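Local coordinates for protein aldose 1-epimerase (Escherichia coli, PDB 3NRE) that probably interconverts the alpha and beta anomers of aldose sugars as a member of the galactose mutarotase superfamily, at residues L51-R57 with H81-G87; W65-Y70 with E140-F144; P153-Q157 with P194-Q198; Q157-A162 with A211-Q217. One frame throughout, in Å; residues are numbered along the deposited sequence. Where two conformers were deposited one is given.

Contact 1 of 4, residues L51-R57 with H81-G87; sequences LVPFANR and HYLHGDG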
# COMPACT_ATOMS: atom_id res chain seq x y z
N LEU A 51 -4.60 0.37 2.35
CA LEU A 51 -5.00 -1.02 2.51
C LEU A 51 -5.56 -1.20 3.93
O LEU A 51 -4.81 -1.08 4.91
CB LEU A 51 -3.75 -1.92 2.29
CG LEU A 51 -2.94 -1.63 0.99
CD1 LEU A 51 -1.66 -2.47 0.93
CD2 LEU A 51 -3.78 -1.82 -0.26
N VAL A 52 -6.87 -1.42 4.03
CA VAL A 52 -7.55 -1.60 5.33
C VAL A 52 -8.86 -2.34 5.06
O VAL A 52 -9.59 -2.00 4.13
CB VAL A 52 -7.81 -0.21 5.99
CG1 VAL A 52 -8.72 0.72 5.08
CG2 VAL A 52 -8.46 -0.39 7.32
N PRO A 53 -9.17 -3.40 5.84
CA PRO A 53 -8.59 -3.79 7.12
C PRO A 53 -7.51 -4.87 7.03
O PRO A 53 -7.12 -5.45 8.05
CB PRO A 53 -9.81 -4.33 7.86
CG PRO A 53 -10.59 -5.02 6.79
CD PRO A 53 -10.47 -4.04 5.62
N PHE A 54 -7.02 -5.15 5.84
CA PHE A 54 -5.77 -5.90 5.64
C PHE A 54 -5.33 -5.73 4.22
O PHE A 54 -6.05 -5.12 3.41
CB PHE A 54 -5.90 -7.39 5.99
CG PHE A 54 -6.97 -8.10 5.24
CD1 PHE A 54 -6.70 -8.71 4.05
CD2 PHE A 54 -8.22 -8.26 5.79
CE1 PHE A 54 -7.69 -9.40 3.37
CE2 PHE A 54 -9.22 -8.96 5.12
CZ PHE A 54 -8.95 -9.52 3.90
N ALA A 55 -4.13 -6.17 3.91
CA ALA A 55 -3.59 -6.00 2.57
C ALA A 55 -3.63 -7.31 1.80
O ALA A 55 -3.55 -8.42 2.39
CB ALA A 55 -2.15 -5.53 2.64
N ASN A 56 -3.71 -7.21 0.48
CA ASN A 56 -3.55 -8.31 -0.46
C ASN A 56 -4.77 -9.26 -0.35
O ASN A 56 -5.89 -8.81 -0.14
CB ASN A 56 -2.14 -8.99 -0.34
CG ASN A 56 -1.63 -9.53 -1.65
OD1 ASN A 56 -2.11 -10.58 -2.09
ND2 ASN A 56 -0.75 -8.81 -2.32
N ARG A 57 -4.55 -10.55 -0.57
CA ARG A 57 -5.61 -11.53 -0.71
C ARG A 57 -5.50 -12.60 0.38
O ARG A 57 -4.39 -12.83 0.87
CB ARG A 57 -5.39 -12.26 -2.03
CG ARG A 57 -5.39 -11.35 -3.28
CD ARG A 57 -4.97 -12.04 -4.53
NE ARG A 57 -5.03 -11.10 -5.68
CZ ARG A 57 -4.09 -10.21 -5.99
NH1 ARG A 57 -2.97 -10.12 -5.29
NH2 ARG A 57 -4.31 -9.40 -7.04
N HIS A 81 -10.34 -13.19 -5.99
CA HIS A 81 -10.12 -12.99 -4.56
C HIS A 81 -10.47 -11.59 -4.12
O HIS A 81 -10.09 -10.63 -4.78
CB HIS A 81 -8.66 -13.27 -4.17
CG HIS A 81 -8.36 -14.72 -4.11
ND1 HIS A 81 -8.04 -15.46 -5.23
CD2 HIS A 81 -8.44 -15.60 -3.08
CE1 HIS A 81 -7.92 -16.73 -4.88
NE2 HIS A 81 -8.12 -16.83 -3.58
N TYR A 82 -11.15 -11.53 -2.99
CA TYR A 82 -11.26 -10.29 -2.22
C TYR A 82 -9.86 -9.74 -2.05
O TYR A 82 -8.93 -10.47 -1.69
CB TYR A 82 -11.90 -10.59 -0.88
CG TYR A 82 -12.03 -9.40 0.04
CD1 TYR A 82 -11.01 -9.06 0.90
CD2 TYR A 82 -13.20 -8.68 0.11
CE1 TYR A 82 -11.14 -7.98 1.78
CE2 TYR A 82 -13.32 -7.59 1.00
CZ TYR A 82 -12.30 -7.29 1.83
OH TYR A 82 -12.43 -6.25 2.77
N LEU A 83 -9.70 -8.45 -2.37
CA LEU A 83 -8.38 -7.83 -2.49
C LEU A 83 -8.29 -6.50 -1.72
O LEU A 83 -9.12 -5.64 -1.92
CB LEU A 83 -8.14 -7.62 -4.00
CG LEU A 83 -6.93 -6.93 -4.43
CD1 LEU A 83 -5.62 -7.69 -4.00
CD2 LEU A 83 -6.87 -6.66 -5.97
N HIS A 84 -7.26 -6.35 -0.86
CA HIS A 84 -6.84 -5.05 -0.29
C HIS A 84 -7.88 -4.38 0.58
O HIS A 84 -7.78 -3.17 0.81
CB HIS A 84 -6.47 -4.08 -1.41
CG HIS A 84 -5.24 -4.47 -2.16
ND1 HIS A 84 -4.17 -5.10 -1.56
CD2 HIS A 84 -4.88 -4.26 -3.45
CE1 HIS A 84 -3.22 -5.28 -2.45
NE2 HIS A 84 -3.62 -4.79 -3.61
N GLY A 85 -8.84 -5.15 1.11
CA GLY A 85 -9.81 -4.54 2.00
C GLY A 85 -10.88 -3.73 1.28
O GLY A 85 -11.13 -3.92 0.10
N ASP A 86 -11.52 -2.81 2.02
CA ASP A 86 -12.62 -2.00 1.47
C ASP A 86 -12.30 -0.52 1.33
O ASP A 86 -13.00 0.18 0.65
CB ASP A 86 -13.87 -2.13 2.32
CG ASP A 86 -14.03 -3.52 2.91
OD1 ASP A 86 -14.34 -4.50 2.13
OD2 ASP A 86 -13.79 -3.62 4.15
N GLY A 87 -11.31 -0.05 2.06
CA GLY A 87 -11.04 1.38 2.07
C GLY A 87 -10.82 1.99 0.70
O GLY A 87 -11.41 3.03 0.35
O HOH W 1 -8.25 -0.59 1.40
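His81 sets its CB at the edge of the Arg57 guanidinium, whose NE is salt-bridged to Asp79. Two loops meet here, buried within the beta-sandwich fold of the galactose mutarotase superfamily. The Tyr82 ring packs against Phe54, with Tyr82 CE1 3.4 Å from Phe54 CZ and the planes tilted by 42°. Leu83 has CG anti to the backbone N (chi1 176°), which wedges CD1 between two flat groups. Leu83 CD1 lies 3.6 Å from Arg57 CZ, over the guanidinium, and also over one face of the His84 ring. Leu51 CD2 covers the opposite face of that ring. His84 holds Asn56 twice. His84 N donates to Asn56 O at 2.9 Å, almost straight at 176°. His84 ND1 accepts from Asn56 N at 3.0 Å. A leucine in place of His84 would probably leave Asn56 N without its acceptor. Gly85 has no room for a CB, which would clash with Val52 O. Asp86 receives the Tyr82 hydroxyl on OD1. Val52 O takes Asp86 N at 3.0 Å and, weakly, Gly87 N at 3.3 Å.

Contact 2 of 4, residues W65-Y70 with E140-F144; sequences WQGREY and ETLPF
Trp65 lays one face of its indole against Pro143. A chi1 of -176° turns the indole away from its own backbone N and across to the other segment. Pro143 CD sits 3.8 Å from the centroid of the Trp65 five-membered ring, only 15° off its normal, a clear CH-pi contact. Pro143 CB and CG continue over the six-membered ring. Leu142 CA lies over the same face, 4.3 Å from the centroid of the Trp65 five-membered ring. Trp65 NE1 is 3.1 Å from Thr141 O. Gln66 backs the opposite face of the indole with its CG. Gln66 NE2 lies 3.8 Å from Thr141 CG2. A water bridges the segments by donating to Gln66 OE1 and, at 2.7 Å, to Thr141 O. Arg68 stretches out so that NH1 comes near Glu140, but Arg68 NH1 and Glu140 OE2 stay 4.4 Å apart, too far for a salt bridge. Arg68 CG covers one face of the Tyr70 ring. Leu142 CD2 covers the other, 4.1 Å from the Tyr70 centroid. Trp65 to Arg68 form a type I' beta turn, which closes the two-stranded hairpin of strands 62-65 and 68-71. Strand 142-153, which the hairpin packs against, pairs with strand 272-274, and Trp65 also touches Ala273 there.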
# COMPACT_ATOMS: atom_id res chain seq x y z
N TRP A 65 -10.85 -17.97 12.45
CA TRP A 65 -10.36 -17.14 13.56
C TRP A 65 -11.10 -17.48 14.83
O TRP A 65 -12.33 -17.44 14.88
CB TRP A 65 -10.49 -15.66 13.21
CG TRP A 65 -9.90 -14.79 14.27
CD1 TRP A 65 -10.58 -14.10 15.23
CD2 TRP A 65 -8.51 -14.58 14.53
NE1 TRP A 65 -9.69 -13.46 16.07
CE2 TRP A 65 -8.42 -13.74 15.67
CE3 TRP A 65 -7.33 -15.02 13.92
CZ2 TRP A 65 -7.19 -13.31 16.19
CZ3 TRP A 65 -6.10 -14.60 14.45
CH2 TRP A 65 -6.04 -13.77 15.56
N GLN A 66 -10.33 -17.83 15.86
CA GLN A 66 -10.87 -18.22 17.17
C GLN A 66 -12.01 -19.24 17.03
O GLN A 66 -13.11 -19.08 17.58
CB GLN A 66 -11.25 -16.98 18.02
CG GLN A 66 -10.02 -16.32 18.70
CD GLN A 66 -10.25 -14.88 19.20
OE1 GLN A 66 -11.35 -14.53 19.64
NE2 GLN A 66 -9.22 -14.04 19.12
N GLY A 67 -11.72 -20.29 16.28
CA GLY A 67 -12.67 -21.36 16.03
C GLY A 67 -13.86 -21.12 15.11
O GLY A 67 -14.73 -21.98 15.02
N ARG A 68 -13.89 -20.01 14.38
CA ARG A 68 -15.05 -19.73 13.53
C ARG A 68 -14.61 -19.48 12.08
O ARG A 68 -13.57 -18.84 11.86
CB ARG A 68 -15.86 -18.55 14.07
CG ARG A 68 -16.93 -18.02 13.12
CD ARG A 68 -17.97 -17.15 13.86
NE ARG A 68 -18.73 -16.30 12.94
CZ ARG A 68 -19.42 -15.22 13.31
NH1 ARG A 68 -19.46 -14.84 14.58
NH2 ARG A 68 -20.06 -14.50 12.39
N GLU A 69 -15.38 -20.03 11.13
CA GLU A 69 -15.06 -19.97 9.70
C GLU A 69 -15.69 -18.72 9.11
O GLU A 69 -16.89 -18.53 9.22
CB GLU A 69 -15.53 -21.24 8.97
CG GLU A 69 -15.42 -21.24 7.40
CD GLU A 69 -14.05 -21.65 6.83
OE1 GLU A 69 -13.11 -21.98 7.59
OE2 GLU A 69 -13.91 -21.63 5.59
N TYR A 70 -14.87 -17.86 8.50
CA TYR A 70 -15.34 -16.63 7.90
C TYR A 70 -15.11 -16.75 6.40
O TYR A 70 -14.10 -17.33 5.97
CB TYR A 70 -14.54 -15.44 8.43
CG TYR A 70 -14.85 -15.09 9.86
CD1 TYR A 70 -15.95 -14.32 10.17
CD2 TYR A 70 -14.06 -15.57 10.89
CE1 TYR A 70 -16.24 -14.01 11.48
CE2 TYR A 70 -14.34 -15.27 12.22
CZ TYR A 70 -15.43 -14.49 12.49
OH TYR A 70 -15.72 -14.16 13.80
N GLU A 140 -17.15 -9.20 17.24
CA GLU A 140 -16.08 -10.16 17.57
C GLU A 140 -14.67 -9.66 17.25
O GLU A 140 -14.47 -8.90 16.29
CB GLU A 140 -16.30 -11.46 16.77
CG GLU A 140 -17.68 -12.09 16.90
CD GLU A 140 -17.95 -12.66 18.30
OE1 GLU A 140 -17.02 -12.71 19.14
OE2 GLU A 140 -19.11 -13.07 18.54
N THR A 141 -13.70 -10.14 18.02
CA THR A 141 -12.29 -9.90 17.74
C THR A 141 -11.88 -10.49 16.38
O THR A 141 -12.22 -11.64 16.12
CB THR A 141 -11.45 -10.59 18.81
OG1 THR A 141 -11.80 -10.05 20.07
CG2 THR A 141 -9.94 -10.40 18.55
N LEU A 142 -11.19 -9.70 15.53
CA LEU A 142 -10.65 -10.15 14.21
C LEU A 142 -9.24 -9.65 14.03
O LEU A 142 -8.81 -8.73 14.75
CB LEU A 142 -11.53 -9.66 13.08
CG LEU A 142 -12.90 -10.33 12.91
CD1 LEU A 142 -13.77 -9.61 11.89
CD2 LEU A 142 -12.75 -11.79 12.49
N PRO A 143 -8.47 -10.27 13.13
CA PRO A 143 -7.08 -9.86 12.92
C PRO A 143 -6.96 -8.80 11.81
O PRO A 143 -7.51 -8.97 10.71
CB PRO A 143 -6.39 -11.19 12.56
CG PRO A 143 -7.40 -11.90 11.75
CD PRO A 143 -8.73 -11.57 12.48
N PHE A 144 -6.28 -7.70 12.14
CA PHE A 144 -6.20 -6.52 11.32
C PHE A 144 -4.80 -6.23 10.84
O PHE A 144 -3.78 -6.54 11.47
CB PHE A 144 -6.72 -5.28 12.08
CG PHE A 144 -8.25 -5.17 12.19
CD1 PHE A 144 -8.94 -5.95 13.08
CD2 PHE A 144 -8.96 -4.20 11.49
CE1 PHE A 144 -10.31 -5.85 13.19
CE2 PHE A 144 -10.37 -4.09 11.62
CZ PHE A 144 -11.01 -4.88 12.49
O HOH W 2 -13.32 -13.82 17.27

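Contact 3 of 4, residues P153-Q157 with P194-Q198; sequences PLSPQ and PLPRQ
Ser155 O is approached by the Arg197 guanidinium and by a water. Arg197 NH2 donates to Ser155 O at 2.9 Å, but the bond is bent to 129° and weak. The water adds a second weak bond to the same oxygen. That water also accepts from Arg197 NH1 at 3.0 Å and from Leu195 N at 3.2 Å, so it joins the two loops. It lies in the guanidinium plane, at the edge. A second water takes a bond from Arg197 NH2 at 3.2 Å and returns a weak one to Leu154 O. Arg197 was modelled in two conformers, and these contacts belong to one of them.

Leu154 makes the apolar half of the contact. Its branched end swings away from its own backbone N (chi1 -176°) and reaches over to the other loop. Leu154 CG comes within 3.7 Å of Arg197 NH2, and CD2 lies over the centre of one guanidinium face. Leu154 CD1 meets Leu195 CD2 at 3.8 Å. Both leucines also rest on Phe251 of strand 250-256. Replacing Leu154 by an alanine is likely to leave that guanidinium face without this cover and open a gap beside Leu195.

The 153-157 loop has its own brace. Ser155 OG accepts from Gln157 N at 2.9 Å and 165°, the bond that defines an ST turn. This turn shapes the connection between strands 142-153 and 159-162, at a surface edge of the beta-sandwich.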
# COMPACT_ATOMS: atom_id res chain seq x y z
N PRO A 153 7.11 6.52 -10.31
CA PRO A 153 7.56 6.62 -11.67
C PRO A 153 8.67 5.60 -11.89
O PRO A 153 9.45 5.35 -10.99
CB PRO A 153 8.12 8.03 -11.79
CG PRO A 153 7.68 8.71 -10.49
CD PRO A 153 7.31 7.74 -9.52
N LEU A 154 8.74 5.07 -13.08
CA LEU A 154 9.85 4.15 -13.41
C LEU A 154 10.62 4.62 -14.61
O LEU A 154 10.03 4.88 -15.65
CB LEU A 154 9.30 2.75 -13.70
CG LEU A 154 10.26 1.61 -13.98
CD1 LEU A 154 11.26 1.42 -12.83
CD2 LEU A 154 9.53 0.26 -14.22
N SER A 155 11.94 4.67 -14.46
CA SER A 155 12.87 5.00 -15.51
C SER A 155 13.85 3.84 -15.66
O SER A 155 14.06 3.10 -14.68
CB SER A 155 13.62 6.29 -15.10
OG SER A 155 14.87 6.38 -15.72
N PRO A 156 14.49 3.70 -16.86
CA PRO A 156 15.55 2.70 -17.02
C PRO A 156 16.61 2.90 -15.96
O PRO A 156 17.30 1.95 -15.63
CB PRO A 156 16.12 3.00 -18.41
CG PRO A 156 15.05 3.65 -19.15
CD PRO A 156 14.18 4.39 -18.12
N GLN A 157 16.73 4.13 -15.44
CA GLN A 157 17.82 4.44 -14.47
C GLN A 157 17.37 4.20 -13.02
O GLN A 157 18.21 4.22 -12.14
CB GLN A 157 18.27 5.89 -14.58
CG GLN A 157 18.36 6.42 -16.00
CD GLN A 157 19.24 5.67 -16.90
OE1 GLN A 157 20.18 4.98 -16.48
NE2 GLN A 157 19.06 5.91 -18.23
N PRO A 194 18.20 -2.37 -10.13
CA PRO A 194 17.12 -1.97 -11.06
C PRO A 194 15.86 -2.82 -10.89
O PRO A 194 15.95 -3.96 -10.38
CB PRO A 194 17.73 -2.21 -12.45
CG PRO A 194 18.80 -3.30 -12.22
CD PRO A 194 19.34 -3.02 -10.83
N LEU A 195 14.72 -2.30 -11.32
CA LEU A 195 13.53 -3.14 -11.44
C LEU A 195 13.70 -4.01 -12.67
O LEU A 195 14.13 -3.54 -13.72
CB LEU A 195 12.24 -2.32 -11.59
CG LEU A 195 11.59 -1.67 -10.35
CD1 LEU A 195 11.20 -2.66 -9.24
CD2 LEU A 195 12.52 -0.52 -9.80
N PRO A 196 13.31 -5.30 -12.57
CA PRO A 196 13.22 -6.13 -13.77
C PRO A 196 12.27 -5.51 -14.79
O PRO A 196 11.27 -4.91 -14.41
CB PRO A 196 12.58 -7.43 -13.24
CG PRO A 196 12.79 -7.43 -11.75
CD PRO A 196 12.96 -6.01 -11.33
N ARG A 197 12.57 -5.71 -16.07
CA ARG A 197 11.71 -5.25 -17.17
C ARG A 197 10.83 -6.40 -17.64
O ARG A 197 10.90 -6.83 -18.80
CB ARG A 197 12.56 -4.71 -18.33
CG ARG A 197 13.10 -3.30 -18.06
CD ARG A 197 12.00 -2.47 -17.42
NE ARG A 197 12.33 -1.06 -17.20
CZ ARG A 197 12.95 -0.58 -16.11
NH1 ARG A 197 13.36 -1.40 -15.15
NH2 ARG A 197 13.18 0.71 -16.01
N GLN A 198 9.99 -6.87 -16.73
CA GLN A 198 9.07 -7.98 -16.95
C GLN A 198 8.12 -7.99 -15.75
O GLN A 198 8.38 -7.34 -14.73
CB GLN A 198 9.80 -9.32 -17.03
CG GLN A 198 10.63 -9.64 -15.79
CD GLN A 198 11.45 -10.90 -15.99
OE1 GLN A 198 12.65 -10.83 -16.25
NE2 GLN A 198 10.79 -12.05 -15.94
O HOH W 3 11.21 2.47 -17.77
O HOH W 4 14.98 0.27 -13.22

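Contact 4 of 4, residues Q157-A162 with A211-Q217; sequences QTRIQA and ARIEQPQ
Arg159 grips Glu214 side-on in a salt bridge, with NE and NH2 both on OE1. Arg159 NH2 is 3.0 Å from Glu214 OE1, which offers its syn lone pair. The Arg159 chain bends at chi3 (-44°), which turns the guanidinium edge to the carboxylate. Glu214 lifts its carboxylate between two arginines. Its OE2 takes Arg212 NE at 3.2 Å from the anti side. Such positive neighbours would probably stabilise the charged form of Glu214. Arg212, modelled in two conformers, is also salt-bridged to Glu289.

Thr158 and Gln215 lie side by side. Thr158 OG1 donates to Gln215 OE1 at 2.8 Å, while Gln217 NE2 reaches that oxygen from the opposite face of its plane. Gln215 folds at chi2 (-71°), which brings its amide to Thr158. Pro216 CG rests 3.3 Å from Gln157 O. Ile160 CG2 and Ile213 CG1 meet on the other sheet face, toward Phe251.

Arg159 with Glu214 and Gln161 with Arg212 are antiparallel hydrogen-bonded pairs. Ile160 with Ile213 is the non-hydrogen-bonded pair between them. Strand 159-162 lies between strand 210-215 and short strand 193-194, while strand 220-227 flanks 210-215 on its other side.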
# COMPACT_ATOMS: atom_id res chain seq x y z
N GLN A 157 16.73 4.13 -15.44
CA GLN A 157 17.82 4.44 -14.47
C GLN A 157 17.37 4.20 -13.02
O GLN A 157 18.21 4.22 -12.14
CB GLN A 157 18.27 5.89 -14.58
CG GLN A 157 18.36 6.42 -16.00
CD GLN A 157 19.24 5.67 -16.90
OE1 GLN A 157 20.18 4.98 -16.48
NE2 GLN A 157 19.06 5.91 -18.23
N THR A 158 16.09 4.07 -12.76
CA THR A 158 15.58 3.86 -11.36
C THR A 158 16.20 2.62 -10.68
O THR A 158 16.43 1.58 -11.33
CB THR A 158 14.04 3.66 -11.34
OG1 THR A 158 13.41 4.74 -12.01
CG2 THR A 158 13.50 3.62 -9.94
N ARG A 159 16.49 2.76 -9.38
CA ARG A 159 17.02 1.67 -8.56
C ARG A 159 16.32 1.73 -7.20
O ARG A 159 15.98 2.79 -6.73
CB ARG A 159 18.55 1.78 -8.38
CG ARG A 159 19.35 1.73 -9.74
CD ARG A 159 20.81 1.53 -9.53
NE ARG A 159 21.34 2.35 -8.45
CZ ARG A 159 22.51 2.13 -7.85
NH1 ARG A 159 23.28 1.13 -8.25
NH2 ARG A 159 22.92 2.93 -6.85
N ILE A 160 16.05 0.57 -6.61
CA ILE A 160 15.50 0.50 -5.26
C ILE A 160 16.35 -0.39 -4.35
O ILE A 160 17.11 -1.24 -4.82
CB ILE A 160 14.05 -0.06 -5.26
CG1 ILE A 160 14.01 -1.50 -5.76
CG2 ILE A 160 13.15 0.83 -6.12
CD1 ILE A 160 12.64 -2.19 -5.51
N GLN A 161 16.19 -0.12 -3.06
CA GLN A 161 16.89 -0.84 -2.01
C GLN A 161 15.92 -1.04 -0.86
O GLN A 161 15.30 -0.10 -0.39
CB GLN A 161 18.11 -0.10 -1.51
CG GLN A 161 18.95 -0.94 -0.53
CD GLN A 161 20.15 -0.18 0.00
OE1 GLN A 161 20.27 1.04 -0.18
NE2 GLN A 161 21.05 -0.89 0.65
N ALA A 162 15.72 -2.30 -0.48
CA ALA A 162 14.74 -2.66 0.54
C ALA A 162 15.13 -4.04 1.09
O ALA A 162 15.02 -5.04 0.41
CB ALA A 162 13.31 -2.71 -0.06
N ALA A 211 12.95 1.86 3.02
CA ALA A 211 13.31 1.67 1.63
C ALA A 211 13.88 2.95 1.04
O ALA A 211 13.64 4.05 1.52
CB ALA A 211 12.10 1.20 0.81
N ARG A 212 14.63 2.78 -0.02
CA ARG A 212 15.16 3.92 -0.76
C ARG A 212 14.79 3.72 -2.22
O ARG A 212 15.04 2.64 -2.77
CB ARG A 212 16.68 3.99 -0.56
CG ARG A 212 17.33 5.14 -1.18
CD ARG A 212 18.78 5.23 -0.74
NE ARG A 212 19.48 6.17 -1.58
CZ ARG A 212 19.53 7.49 -1.40
NH1 ARG A 212 18.93 8.07 -0.36
NH2 ARG A 212 20.21 8.25 -2.25
N ILE A 213 14.11 4.72 -2.80
CA ILE A 213 13.78 4.69 -4.21
C ILE A 213 14.65 5.76 -4.88
O ILE A 213 14.41 6.94 -4.66
CB ILE A 213 12.27 5.00 -4.45
CG1 ILE A 213 11.36 3.90 -3.87
CG2 ILE A 213 11.96 5.14 -5.92
CD1 ILE A 213 10.98 4.12 -2.40
N GLU A 214 15.62 5.36 -5.71
CA GLU A 214 16.50 6.30 -6.36
C GLU A 214 16.06 6.64 -7.76
O GLU A 214 15.81 5.72 -8.55
CB GLU A 214 17.93 5.75 -6.46
CG GLU A 214 18.53 5.46 -5.11
CD GLU A 214 19.87 4.73 -5.17
OE1 GLU A 214 20.43 4.49 -6.27
OE2 GLU A 214 20.36 4.38 -4.08
N GLN A 215 16.03 7.94 -8.06
CA GLN A 215 15.58 8.47 -9.34
C GLN A 215 16.73 9.30 -9.91
O GLN A 215 16.66 10.53 -10.02
CB GLN A 215 14.27 9.25 -9.13
CG GLN A 215 13.12 8.40 -8.54
CD GLN A 215 12.55 7.39 -9.52
OE1 GLN A 215 13.21 7.08 -10.54
NE2 GLN A 215 11.27 6.99 -9.31
N PRO A 216 17.83 8.63 -10.23
CA PRO A 216 19.06 9.39 -10.55
C PRO A 216 18.94 10.31 -11.78
O PRO A 216 19.65 11.33 -11.84
CB PRO A 216 20.09 8.30 -10.77
CG PRO A 216 19.40 7.08 -10.99
CD PRO A 216 18.05 7.18 -10.34
N GLN A 217 18.07 9.95 -12.72
CA GLN A 217 17.85 10.75 -13.93
C GLN A 217 17.29 12.13 -13.63
O GLN A 217 17.45 13.05 -14.48
CB GLN A 217 16.96 9.99 -14.94
CG GLN A 217 15.50 9.85 -14.57
CD GLN A 217 15.20 8.90 -13.39
OE1 GLN A 217 16.08 8.20 -12.88
NE2 GLN A 217 13.96 8.88 -12.98

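In the fold
The four contacts form two groups on opposite sides of the chain's centre. Contacts 1 and 2 alternate along the chain, have centres about 16 Å apart, and touch where Pro53 packs on Phe144. Contacts 3 and 4 also alternate. Their centres are about 9 Å apart, they share Gln157, and Gln215 NE2 probably bonds Pro153 O. The groups follow in series, with the centres of contacts 2 and 3 about 40 Å apart. Contact 1 joins buried loops, whereas contact 4 pairs strands near one edge of the large antiparallel sheet. Strand 142-153 begins in contact 2 and ends in contact 3, and strand 159-162 of contact 4 comes next, so this run of chain ties both regions into one beta-sandwich.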